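Local coordinates for protein aspartate-semialdehyde dehydrogenase (Thermus thermophilus, PDB 2YV3) that probably catalyses the NADPH-dependent reductive dephosphorylation of L-aspartyl-4-phosphate to L-aspartate-semialdehyde, a shared step in lysine, methionine and threonine biosynthesis, at residues R96-N109 with R205-F218. Numbering follows the deposited sequence.
Sequences RYEPWVPLVVPEVN and REEMKVVWETHKIF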
ATOM      1  N   ARG A  96      -1.134  10.052  25.712  1.00 23.28           N
ATOM      2  CA  ARG A  96      -0.691   8.706  25.336  1.00 22.25           C
ATOM      3  C   ARG A  96       0.677   8.303  25.854  1.00 17.54           C
ATOM      4  O   ARG A  96       0.833   7.255  26.464  1.00 24.32           O
ATOM      5  CB  ARG A  96      -0.642   8.557  23.822  1.00 32.25           C
ATOM      6  CG  ARG A  96      -1.949   8.281  23.125  1.00 25.15           C
ATOM      7  CD  ARG A  96      -1.670   8.232  21.635  1.00 28.87           C
ATOM      8  NE  ARG A  96      -2.879   8.336  20.830  1.00 37.63           N
ATOM      9  CZ  ARG A  96      -2.869   8.588  19.530  1.00 37.94           C
ATOM     10  NH1 ARG A  96      -1.712   8.753  18.906  1.00 32.79           N
ATOM     11  NH2 ARG A  96      -4.005   8.701  18.858  1.00 44.32           N
ATOM     12  N   TYR A  97       1.673   9.131  25.584  1.00 22.59           N
ATOM     13  CA  TYR A  97       3.033   8.830  25.997  1.00 22.46           C
ATOM     14  C   TYR A  97       3.343   9.385  27.356  1.00 20.93           C
ATOM     15  O   TYR A  97       4.428   9.879  27.587  1.00 25.23           O
ATOM     16  CB  TYR A  97       4.008   9.379  24.956  1.00 25.76           C
ATOM     17  CG  TYR A  97       3.418   9.274  23.571  1.00 35.45           C
ATOM     18  CD1 TYR A  97       3.092   8.029  23.028  1.00 17.11           C
ATOM     19  CD2 TYR A  97       3.040  10.417  22.867  1.00 30.49           C
ATOM     20  CE1 TYR A  97       2.396   7.926  21.838  1.00 21.95           C
ATOM     21  CE2 TYR A  97       2.340  10.317  21.670  1.00 38.19           C
ATOM     22  CZ  TYR A  97       2.024   9.065  21.167  1.00 23.52           C
ATOM     23  OH  TYR A  97       1.346   8.958  19.984  1.00 35.80           O
ATOM     24  N   GLU A  98       2.388   9.299  28.271  1.00 31.84           N
ATOM     25  CA  GLU A  98       2.620   9.810  29.614  1.00 30.00           C
ATOM     26  C   GLU A  98       2.509   8.674  30.643  1.00 30.36           C
ATOM     27  O   GLU A  98       1.494   7.992  30.716  1.00 29.11           O
ATOM     28  CB  GLU A  98       1.628  10.936  29.912  1.00 35.88           C
ATOM     29  CG  GLU A  98       1.175  11.740  28.672  1.00 45.22           C
ATOM     30  CD  GLU A  98       2.317  12.323  27.803  1.00 47.12           C
ATOM     31  OE1 GLU A  98       3.228  12.989  28.349  1.00 39.03           O
ATOM     32  OE2 GLU A  98       2.286  12.127  26.559  1.00 33.82           O
ATOM     33  N   PRO A  99       3.577   8.455  31.434  1.00 36.48           N
ATOM     34  CA  PRO A  99       3.777   7.454  32.497  1.00 40.24           C
ATOM     35  C   PRO A  99       2.636   7.204  33.510  1.00 43.83           C
ATOM     36  O   PRO A  99       2.640   6.205  34.235  1.00 34.00           O
ATOM     37  CB  PRO A  99       5.040   7.952  33.190  1.00 42.49           C
ATOM     38  CG  PRO A  99       5.814   8.537  32.059  1.00 40.19           C
ATOM     39  CD  PRO A  99       4.774   9.309  31.300  1.00 37.14           C
ATOM     40  N   TRP A 100       1.658   8.096  33.563  1.00 48.26           N
ATOM     41  CA  TRP A 100       0.574   7.923  34.517  1.00 44.87           C
ATOM     42  C   TRP A 100      -0.744   7.537  33.848  1.00 42.39           C
ATOM     43  O   TRP A 100      -1.730   7.252  34.535  1.00 42.55           O
ATOM     44  CB  TRP A 100       0.402   9.221  35.335  1.00 39.54           C
ATOM     45  CG  TRP A 100      -0.480  10.280  34.701  1.00 36.54           C
ATOM     46  CD1 TRP A 100      -1.834  10.219  34.521  1.00 35.86           C
ATOM     47  CD2 TRP A 100      -0.082  11.586  34.265  1.00 33.60           C
ATOM     48  NE1 TRP A 100      -2.302  11.409  34.013  1.00 26.43           N
ATOM     49  CE2 TRP A 100      -1.247  12.264  33.845  1.00 23.81           C
ATOM     50  CE3 TRP A 100       1.149  12.255  34.191  1.00 41.13           C
ATOM     51  CZ2 TRP A 100      -1.222  13.569  33.365  1.00 29.67           C
ATOM     52  CZ3 TRP A 100       1.174  13.560  33.711  1.00 29.05           C
ATOM     53  CH2 TRP A 100      -0.005  14.200  33.304  1.00 35.06           C
ATOM     54  N   VAL A 101      -0.763   7.539  32.515  1.00 35.47           N
ATOM     55  CA  VAL A 101      -1.977   7.208  31.775  1.00 24.66           C
ATOM     56  C   VAL A 101      -1.912   5.896  31.014  1.00 25.34           C
ATOM     57  O   VAL A 101      -1.005   5.674  30.219  1.00 34.64           O
ATOM     58  CB  VAL A 101      -2.327   8.290  30.736  1.00 27.44           C
ATOM     59  CG1 VAL A 101      -3.738   8.055  30.209  1.00 23.63           C
ATOM     60  CG2 VAL A 101      -2.181   9.679  31.342  1.00 30.92           C
ATOM     61  N   PRO A 102      -2.895   5.015  31.233  1.00 26.03           N
ATOM     62  CA  PRO A 102      -2.915   3.735  30.536  1.00 28.08           C
ATOM     63  C   PRO A 102      -3.352   3.917  29.094  1.00 36.72           C
ATOM     64  O   PRO A 102      -4.260   4.699  28.811  1.00 39.49           O
ATOM     65  CB  PRO A 102      -3.927   2.933  31.333  1.00 31.94           C
ATOM     66  CG  PRO A 102      -4.895   3.992  31.755  1.00 34.03           C
ATOM     67  CD  PRO A 102      -3.989   5.092  32.215  1.00 31.93           C
ATOM     68  N   LEU A 103      -2.677   3.210  28.188  1.00 38.77           N
ATOM     69  CA  LEU A 103      -2.981   3.228  26.762  1.00 27.06           C
ATOM     70  C   LEU A 103      -3.611   1.847  26.560  1.00 24.06           C
ATOM     71  O   LEU A 103      -2.921   0.825  26.559  1.00 20.67           O
ATOM     72  CB  LEU A 103      -1.683   3.385  25.960  1.00 29.20           C
ATOM     73  CG  LEU A 103      -1.745   3.522  24.434  1.00 32.33           C
ATOM     74  CD1 LEU A 103      -2.766   4.567  24.026  1.00 39.88           C
ATOM     75  CD2 LEU A 103      -0.368   3.891  23.922  1.00 32.66           C
ATOM     76  N   VAL A 104      -4.929   1.831  26.395  1.00 22.99           N
ATOM     77  CA  VAL A 104      -5.683   0.587  26.288  1.00 22.67           C
ATOM     78  C   VAL A 104      -6.448   0.187  25.016  1.00 26.83           C
ATOM     79  O   VAL A 104      -6.960   1.014  24.267  1.00 33.19           O
ATOM     80  CB  VAL A 104      -6.696   0.527  27.460  1.00 17.03           C
ATOM     81  CG1 VAL A 104      -7.467  -0.789  27.459  1.00 11.65           C
ATOM     82  CG2 VAL A 104      -5.957   0.709  28.766  1.00 27.74           C
ATOM     83  N   VAL A 105      -6.494  -1.119  24.792  1.00 33.17           N
ATOM     84  CA  VAL A 105      -7.266  -1.725  23.719  1.00 29.80           C
ATOM     85  C   VAL A 105      -7.842  -2.917  24.487  1.00 38.58           C
ATOM     86  O   VAL A 105      -7.103  -3.828  24.883  1.00 33.78           O
ATOM     87  CB  VAL A 105      -6.405  -2.212  22.563  1.00 28.64           C
ATOM     88  CG1 VAL A 105      -7.296  -2.859  21.512  1.00 29.01           C
ATOM     89  CG2 VAL A 105      -5.655  -1.050  21.955  1.00 35.08           C
ATOM     90  N   PRO A 106      -9.161  -2.892  24.763  1.00 38.23           N
ATOM     91  CA  PRO A 106      -9.882  -3.938  25.500  1.00 36.23           C
ATOM     92  C   PRO A 106      -9.557  -5.403  25.166  1.00 32.11           C
ATOM     93  O   PRO A 106      -9.784  -6.298  25.985  1.00 29.03           O
ATOM     94  CB  PRO A 106     -11.342  -3.572  25.252  1.00 34.03           C
ATOM     95  CG  PRO A 106     -11.292  -2.081  25.258  1.00 30.38           C
ATOM     96  CD  PRO A 106     -10.080  -1.798  24.391  1.00 32.06           C
ATOM     97  N   GLU A 107      -9.036  -5.653  23.971  1.00 24.91           N
ATOM     98  CA  GLU A 107      -8.682  -7.015  23.609  1.00 28.21           C
ATOM     99  C   GLU A 107      -7.374  -7.405  24.268  1.00 28.77           C
ATOM    100  O   GLU A 107      -7.090  -8.584  24.457  1.00 25.14           O
ATOM    101  CB  GLU A 107      -8.545  -7.162  22.099  1.00 27.01           C
ATOM    102  CG  GLU A 107      -9.858  -7.070  21.375  1.00 37.85           C
ATOM    103  CD  GLU A 107     -10.585  -5.786  21.685  1.00 48.33           C
ATOM    104  OE1 GLU A 107      -9.922  -4.719  21.702  1.00 53.87           O
ATOM    105  OE2 GLU A 107     -11.815  -5.839  21.908  1.00 54.48           O
ATOM    106  N   VAL A 108      -6.591  -6.395  24.634  1.00 35.84           N
ATOM    107  CA  VAL A 108      -5.294  -6.605  25.257  1.00 31.39           C
ATOM    108  C   VAL A 108      -5.260  -6.331  26.754  1.00 36.36           C
ATOM    109  O   VAL A 108      -5.595  -7.196  27.564  1.00 39.98           O
ATOM    110  CB  VAL A 108      -4.209  -5.728  24.592  1.00 29.05           C
ATOM    111  CG1 VAL A 108      -2.855  -6.013  25.231  1.00 28.72           C
ATOM    112  CG2 VAL A 108      -4.172  -5.981  23.084  1.00 38.90           C
ATOM    113  N   ASN A 109      -4.873  -5.113  27.115  1.00 33.63           N
ATOM    114  CA  ASN A 109      -4.724  -4.735  28.512  1.00 33.56           C
ATOM    115  C   ASN A 109      -5.890  -4.102  29.278  1.00 34.42           C
ATOM    116  O   ASN A 109      -5.667  -3.160  30.035  1.00 38.37           O
ATOM    117  CB  ASN A 109      -3.482  -3.836  28.651  1.00 36.41           C
ATOM    118  CG  ASN A 109      -3.460  -2.688  27.640  1.00 41.30           C
ATOM    119  OD1 ASN A 109      -4.439  -1.957  27.486  1.00 41.74           O
ATOM    120  ND2 ASN A 109      -2.334  -2.523  26.959  1.00 32.97           N
ATOM    121  N   ARG A 205       5.736  10.871  12.462  1.00 28.15           N
ATOM    122  CA  ARG A 205       5.115  10.670  13.767  1.00 28.15           C
ATOM    123  C   ARG A 205       4.142   9.509  13.683  1.00 23.15           C
ATOM    124  O   ARG A 205       4.020   8.743  14.620  1.00 32.78           O
ATOM    125  CB  ARG A 205       4.388  11.945  14.231  1.00 40.43           C
ATOM    126  CG  ARG A 205       3.418  11.742  15.399  1.00 43.52           C
ATOM    127  CD  ARG A 205       3.721  12.645  16.606  1.00 51.28           C
ATOM    128  NE  ARG A 205       2.676  12.535  17.630  1.00 53.43           N
ATOM    129  CZ  ARG A 205       2.726  13.094  18.839  1.00 48.01           C
ATOM    130  NH1 ARG A 205       3.777  13.817  19.203  1.00 51.21           N
ATOM    131  NH2 ARG A 205       1.728  12.915  19.694  1.00 42.61           N
ATOM    132  N   GLU A 206       3.458   9.373  12.555  1.00 27.29           N
ATOM    133  CA  GLU A 206       2.511   8.276  12.381  1.00 30.91           C
ATOM    134  C   GLU A 206       3.254   6.944  12.475  1.00 27.49           C
ATOM    135  O   GLU A 206       2.945   6.109  13.313  1.00 33.97           O
ATOM    136  CB  GLU A 206       1.821   8.385  11.023  1.00 35.15           C
ATOM    137  CG  GLU A 206       0.619   7.494  10.872  1.00 20.96           C
ATOM    138  CD  GLU A 206      -0.621   8.028  11.570  1.00 41.65           C
ATOM    139  OE1 GLU A 206      -0.544   9.021  12.349  1.00 40.26           O
ATOM    140  OE2 GLU A 206      -1.695   7.433  11.338  1.00 42.38           O
ATOM    141  N   GLU A 207       4.237   6.753  11.605  1.00 29.89           N
ATOM    142  CA  GLU A 207       5.039   5.538  11.603  1.00 27.20           C
ATOM    143  C   GLU A 207       5.525   5.222  13.012  1.00 28.49           C
ATOM    144  O   GLU A 207       5.319   4.112  13.510  1.00 18.58           O
ATOM    145  CB  GLU A 207       6.249   5.703  10.672  1.00 22.45           C
ATOM    146  CG  GLU A 207       5.861   5.817   9.220  1.00 27.18           C
ATOM    147  CD  GLU A 207       7.007   6.190   8.305  1.00 25.48           C
ATOM    148  OE1 GLU A 207       7.549   7.303   8.439  1.00 41.51           O
ATOM    149  OE2 GLU A 207       7.367   5.367   7.443  1.00 34.45           O
ATOM    150  N   MET A 208       6.156   6.215  13.645  1.00 26.68           N
ATOM    151  CA  MET A 208       6.717   6.078  14.988  1.00 23.77           C
ATOM    152  C   MET A 208       5.770   5.616  16.085  1.00 29.94           C
ATOM    153  O   MET A 208       6.199   5.050  17.098  1.00 32.07           O
ATOM    154  CB  MET A 208       7.393   7.381  15.399  1.00 25.28           C
ATOM    155  CG  MET A 208       8.786   7.498  14.816  1.00 19.61           C
ATOM    156  SD  MET A 208       9.549   5.853  14.841  1.00 27.87           S
ATOM    157  CE  MET A 208       9.883   5.625  16.574  1.00 20.49           C
ATOM    158  N   LYS A 209       4.481   5.842  15.862  1.00 27.19           N
ATOM    159  CA  LYS A 209       3.446   5.455  16.800  1.00 16.48           C
ATOM    160  C   LYS A 209       3.257   3.945  16.770  1.00 21.22           C
ATOM    161  O   LYS A 209       3.093   3.324  17.823  1.00 22.27           O
ATOM    162  CB  LYS A 209       2.155   6.188  16.441  1.00 17.31           C
ATOM    163  CG  LYS A 209       2.300   7.684  16.656  1.00 15.19           C
ATOM    164  CD  LYS A 209       1.342   8.520  15.814  1.00 41.70           C
ATOM    165  CE  LYS A 209      -0.105   8.426  16.286  1.00 47.42           C
ATOM    166  NZ  LYS A 209      -0.988   9.370  15.537  1.00 39.39           N
ATOM    167  N   VAL A 210       3.306   3.349  15.575  1.00 24.04           N
ATOM    168  CA  VAL A 210       3.143   1.903  15.445  1.00 16.95           C
ATOM    169  C   VAL A 210       4.077   1.220  16.425  1.00 21.18           C
ATOM    170  O   VAL A 210       3.833   0.093  16.830  1.00 28.67           O
ATOM    171  CB  VAL A 210       3.470   1.397  14.002  1.00 30.03           C
ATOM    172  CG1 VAL A 210       3.354  -0.131  13.928  1.00  1.26           C
ATOM    173  CG2 VAL A 210       2.534   2.054  12.986  1.00 16.06           C
ATOM    174  N   VAL A 211       5.141   1.921  16.814  1.00 30.44           N
ATOM    175  CA  VAL A 211       6.134   1.400  17.755  1.00 21.30           C
ATOM    176  C   VAL A 211       5.908   1.807  19.219  1.00 23.22           C
ATOM    177  O   VAL A 211       5.644   0.953  20.063  1.00 30.27           O
ATOM    178  CB  VAL A 211       7.549   1.850  17.366  1.00 25.54           C
ATOM    179  CG1 VAL A 211       8.577   0.979  18.077  1.00 10.49           C
ATOM    180  CG2 VAL A 211       7.719   1.797  15.859  1.00 14.13           C
ATOM    181  N   TRP A 212       6.021   3.099  19.526  1.00 20.20           N
ATOM    182  CA  TRP A 212       5.834   3.574  20.903  1.00 27.70           C
ATOM    183  C   TRP A 212       4.509   3.109  21.527  1.00 33.61           C
ATOM    184  O   TRP A 212       4.428   2.839  22.728  1.00 33.02           O
ATOM    185  CB  TRP A 212       5.883   5.104  20.965  1.00 21.16           C
ATOM    186  CG  TRP A 212       7.099   5.715  20.339  1.00 24.15           C
ATOM    187  CD1 TRP A 212       8.340   5.154  20.223  1.00 25.59           C
ATOM    188  CD2 TRP A 212       7.200   7.029  19.777  1.00 23.56           C
ATOM    189  NE1 TRP A 212       9.204   6.039  19.619  1.00 24.53           N
ATOM    190  CE2 TRP A 212       8.528   7.198  19.336  1.00 16.80           C
ATOM    191  CE3 TRP A 212       6.292   8.086  19.604  1.00 18.12           C
ATOM    192  CZ2 TRP A 212       8.973   8.372  18.737  1.00 22.21           C
ATOM    193  CZ3 TRP A 212       6.733   9.252  19.014  1.00 22.09           C
ATOM    194  CH2 TRP A 212       8.061   9.388  18.586  1.00 21.28           C
ATOM    195  N   GLU A 213       3.463   3.029  20.716  1.00 27.43           N
ATOM    196  CA  GLU A 213       2.187   2.589  21.238  1.00 30.67           C
ATOM    197  C   GLU A 213       2.204   1.093  21.500  1.00 33.32           C
ATOM    198  O   GLU A 213       1.664   0.640  22.512  1.00 35.17           O
ATOM    199  CB  GLU A 213       1.059   2.954  20.275  1.00 27.55           C
ATOM    200  CG  GLU A 213       0.686   4.423  20.324  1.00 26.66           C
ATOM    201  CD  GLU A 213      -0.356   4.772  19.299  1.00 39.38           C
ATOM    202  OE1 GLU A 213      -0.993   5.838  19.446  1.00 37.30           O
ATOM    203  OE2 GLU A 213      -0.528   3.982  18.338  1.00 40.98           O
ATOM    204  N   THR A 214       2.824   0.330  20.597  1.00 26.50           N
ATOM    205  CA  THR A 214       2.919  -1.123  20.753  1.00 26.59           C
ATOM    206  C   THR A 214       3.786  -1.460  21.981  1.00 25.44           C
ATOM    207  O   THR A 214       3.385  -2.217  22.871  1.00 10.58           O
ATOM    208  CB  THR A 214       3.562  -1.789  19.501  1.00 32.89           C
ATOM    209  OG1 THR A 214       2.764  -1.521  18.339  1.00 22.52           O
ATOM    210  CG2 THR A 214       3.664  -3.292  19.693  1.00 31.22           C
ATOM    211  N   HIS A 215       4.975  -0.875  22.018  1.00 18.59           N
ATOM    212  CA  HIS A 215       5.907  -1.092  23.108  1.00 20.59           C
ATOM    213  C   HIS A 215       5.276  -0.865  24.483  1.00 28.36           C
ATOM    214  O   HIS A 215       5.749  -1.406  25.486  1.00 38.32           O
ATOM    215  CB  HIS A 215       7.116  -0.188  22.918  1.00 30.29           C
ATOM    216  CG  HIS A 215       8.088  -0.683  21.889  1.00 32.85           C
ATOM    217  ND1 HIS A 215       9.268  -0.026  21.605  1.00 38.21           N
ATOM    218  CD2 HIS A 215       8.089  -1.805  21.131  1.00 29.29           C
ATOM    219  CE1 HIS A 215       9.958  -0.728  20.723  1.00 38.60           C
ATOM    220  NE2 HIS A 215       9.265  -1.813  20.418  1.00 26.90           N
ATOM    221  N   LYS A 216       4.207  -0.077  24.529  1.00 25.74           N
ATOM    222  CA  LYS A 216       3.516   0.200  25.786  1.00 23.89           C
ATOM    223  C   LYS A 216       2.218  -0.603  25.918  1.00 27.55           C
ATOM    224  O   LYS A 216       1.937  -1.176  26.976  1.00 31.65           O
ATOM    225  CB  LYS A 216       3.204   1.694  25.911  1.00 20.00           C
ATOM    226  CG  LYS A 216       2.456   2.059  27.186  1.00 15.46           C
ATOM    227  CD  LYS A 216       1.997   3.501  27.163  1.00 25.56           C
ATOM    228  CE  LYS A 216       1.363   3.895  28.477  1.00 17.10           C
ATOM    229  NZ  LYS A 216       1.224   5.379  28.569  1.00 29.07           N
ATOM    230  N   ILE A 217       1.428  -0.627  24.846  1.00 27.54           N
ATOM    231  CA  ILE A 217       0.166  -1.360  24.827  1.00 28.73           C
ATOM    232  C   ILE A 217       0.414  -2.843  25.109  1.00 28.29           C
ATOM    233  O   ILE A 217      -0.451  -3.546  25.620  1.00 33.97           O
ATOM    234  CB  ILE A 217      -0.545  -1.190  23.460  1.00 26.02           C
ATOM    235  CG1 ILE A 217      -0.945   0.275  23.272  1.00 19.39           C
ATOM    236  CG2 ILE A 217      -1.776  -2.099  23.376  1.00 20.36           C
ATOM    237  CD1 ILE A 217      -1.304   0.624  21.866  1.00 21.63           C
ATOM    238  N   PHE A 218       1.612  -3.308  24.783  1.00 28.19           N
ATOM    239  CA  PHE A 218       1.991  -4.692  25.015  1.00 27.33           C
ATOM    240  C   PHE A 218       2.953  -4.757  26.215  1.00 34.41           C
ATOM    241  O   PHE A 218       3.169  -5.816  26.825  1.00 21.45           O
ATOM    242  CB  PHE A 218       2.663  -5.250  23.757  1.00 21.01           C
ATOM    243  CG  PHE A 218       1.723  -5.444  22.603  1.00 29.11           C
ATOM    244  CD1 PHE A 218       0.480  -4.809  22.578  1.00 25.50           C
ATOM    245  CD2 PHE A 218       2.095  -6.224  21.512  1.00 26.96           C
ATOM    246  CE1 PHE A 218      -0.371  -4.944  21.487  1.00 21.91           C
ATOM    247  CE2 PHE A 218       1.247  -6.362  20.417  1.00 24.31           C
ATOM    248  CZ  PHE A 218       0.010  -5.719  20.405  1.00 25.29           C
TER
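At the predicted phosphate site, R96 and Y97 of the loop after strand 87-90 in the nucleotide-binding domain meet helix 205-219 of the dimerisation domain. E213 OE1 lies over one face of the R96 guanidinium, 3.1 Å from NH1, a salt bridge of charge alone because no N-H points at it; E213 OE2 is hydrogen-bonded to T127 OG1. K209 NZ, in a salt bridge with E206, stands at the guanidinium edge, an arrangement consistent with the predicted binding of phosphate by R96. Y97, its OH hydrogen-bonded to S93 OG, receives the edge of W212 on its ring face, planes at 76° in a T-shaped pair, while R96 CB covers the ring centre. K216 suits its place through length: with CG anti to the backbone N (chi1 179°) and an extended chain, its NZ gives 2.8 Å bonds to R96 O and to V101 O, plus a weak one to E98 O. An alanine here would probably leave R96 O and V101 O without this shared donor and the E98-V101 turn less firmly held. Branched, apolar L103 and I217 pack together, L103 CG 3.9 Å from I217 CD1. Beyond them, strand 119-121 backs L103 through A121, and helix 125-141 meets I217 through T127 and V108 through W135.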